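Local atomic coordinates of polyketide synthase associated protein 5 (Mycobacterium tuberculosis, PDB entry 1Q9J), a protein that probably catalyses the final step of phthiocerol dimycocerosate ester synthesis, transferring mycocerosic acids from mycocerosic acid synthase onto phthiocerol-type alcohols. Residues D267-L272 / N283-A288. Numbering follows the deposited sequence.
Sequences DLRFVL and NLLGAA
Leu284 packs against both Leu268 and Arg269 where strands 260-267 and 285-292 meet, and this is the closely packed part of the contact. Leu284 CG lies 3.8 Å from Leu268 CB, while its CD2 rests against Arg269 CG and its CB lies under one face of the guanidinium, 3.4 Å from NH1. One backbone bond joins the segments, Leu268 N to Leu284 O at 3.0 Å, next to the antiparallel, non-hydrogen-bonded pair Asp267–Leu285. Within that pair, Leu285 CD2 lies 3.5 Å from Asp267 CA and also touches CG. Asp267 CG is anti to the backbone N (chi1 -156°); its OD1 takes two bonds from opposite faces of the carboxylate plane: Arg269 N, closing an Asx turn, and Arg269 NH1, in a salt bridge of 2.9 Å. NH1 also forms a salt bridge with Asp128 OD2, which accepts from Leu284 N as well; NH2 bonds to Pro278 O. Asp128 is thought to organise the active site, and these bonds are consistent with fixing it near His124, the inferred proton acceptor. Toward the partly exposed Leu272 the packing thins: its CD1 comes only within 4.4 Å of Leu284 CD2. Helix 164-170 packs on Leu268, Leu272 and Leu284, helix 319-322 on Leu268 and Leu272, and helix 129-148 on Asp267 and Arg269; strand 285-292 runs antiparallel to 260-267, its other edge bonded through Leu285 and Ala287 to Phe327 and Leu325.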
# COMPACT_ATOMS: atom_id res chain seq x y z
N ASP A 267 4.42 9.94 1.08
CA ASP A 267 5.70 9.38 1.49
C ASP A 267 6.64 10.48 1.98
O ASP A 267 7.21 11.24 1.20
CB ASP A 267 6.36 8.61 0.33
CG ASP A 267 7.35 7.56 0.81
OD1 ASP A 267 7.76 7.60 1.99
OD2 ASP A 267 7.73 6.68 -0.01
N LEU A 268 6.80 10.56 3.29
CA LEU A 268 7.66 11.54 3.89
C LEU A 268 9.14 11.31 3.53
O LEU A 268 10.01 12.10 3.91
CB LEU A 268 7.47 11.55 5.41
CG LEU A 268 6.06 11.99 5.83
CD1 LEU A 268 5.94 12.13 7.34
CD2 LEU A 268 5.73 13.31 5.16
N ARG A 269 9.44 10.24 2.81
CA ARG A 269 10.82 9.95 2.45
C ARG A 269 11.43 11.03 1.55
O ARG A 269 12.62 11.32 1.68
CB ARG A 269 10.91 8.59 1.76
CG ARG A 269 10.72 7.40 2.69
CD ARG A 269 10.71 6.08 1.89
NE ARG A 269 10.63 4.89 2.74
CZ ARG A 269 9.53 4.47 3.38
NH1 ARG A 269 8.38 5.12 3.26
NH2 ARG A 269 9.58 3.39 4.15
N PHE A 270 10.64 11.61 0.66
CA PHE A 270 11.14 12.66 -0.22
C PHE A 270 10.77 14.05 0.27
O PHE A 270 11.12 15.05 -0.34
CB PHE A 270 10.59 12.48 -1.63
CG PHE A 270 10.31 11.06 -1.98
CD1 PHE A 270 9.13 10.44 -1.56
CD2 PHE A 270 11.21 10.32 -2.75
CE1 PHE A 270 8.86 9.12 -1.90
CE2 PHE A 270 10.95 8.99 -3.10
CZ PHE A 270 9.77 8.39 -2.67
N VAL A 271 10.06 14.09 1.39
CA VAL A 271 9.63 15.33 1.99
C VAL A 271 10.60 15.82 3.07
O VAL A 271 11.22 16.88 2.95
CB VAL A 271 8.21 15.15 2.58
CG1 VAL A 271 7.91 16.22 3.60
CG2 VAL A 271 7.17 15.21 1.45
N LEU A 272 10.74 15.02 4.13
CA LEU A 272 11.59 15.32 5.27
C LEU A 272 13.04 15.68 5.00
O LEU A 272 13.55 15.53 3.90
CB LEU A 272 11.59 14.14 6.23
CG LEU A 272 10.26 13.67 6.78
CD1 LEU A 272 10.53 12.56 7.77
CD2 LEU A 272 9.52 14.81 7.46
N ASN A 283 7.28 2.24 8.20
CA ASN A 283 6.16 2.91 7.59
C ASN A 283 6.40 4.42 7.71
O ASN A 283 6.50 4.96 8.81
CB ASN A 283 4.88 2.46 8.31
CG ASN A 283 4.50 1.01 7.98
OD1 ASN A 283 4.09 0.71 6.84
ND2 ASN A 283 4.63 0.11 8.96
N LEU A 284 6.53 5.09 6.57
CA LEU A 284 6.75 6.52 6.59
C LEU A 284 5.78 7.21 5.62
O LEU A 284 6.18 8.02 4.78
CB LEU A 284 8.20 6.85 6.21
CG LEU A 284 8.71 8.23 6.66
CD1 LEU A 284 8.93 8.24 8.17
CD2 LEU A 284 9.99 8.57 5.95
N LEU A 285 4.51 6.88 5.72
CA LEU A 285 3.53 7.50 4.87
C LEU A 285 2.67 8.44 5.69
O LEU A 285 1.90 8.01 6.55
CB LEU A 285 2.67 6.45 4.16
CG LEU A 285 3.45 5.50 3.26
CD1 LEU A 285 2.48 4.51 2.64
CD2 LEU A 285 4.20 6.25 2.17
N GLY A 286 2.82 9.73 5.44
CA GLY A 286 2.03 10.71 6.15
C GLY A 286 0.64 10.72 5.55
O GLY A 286 0.43 10.22 4.45
N ALA A 287 -0.31 11.28 6.28
CA ALA A 287 -1.68 11.34 5.79
C ALA A 287 -2.05 12.78 5.46
O ALA A 287 -1.90 13.69 6.29
CB ALA A 287 -2.64 10.78 6.83
N ALA A 288 -2.54 12.97 4.25
CA ALA A 288 -2.96 14.28 3.80
C ALA A 288 -4.49 14.32 3.83
O ALA A 288 -5.14 13.51 3.17
CB ALA A 288 -2.44 14.52 2.38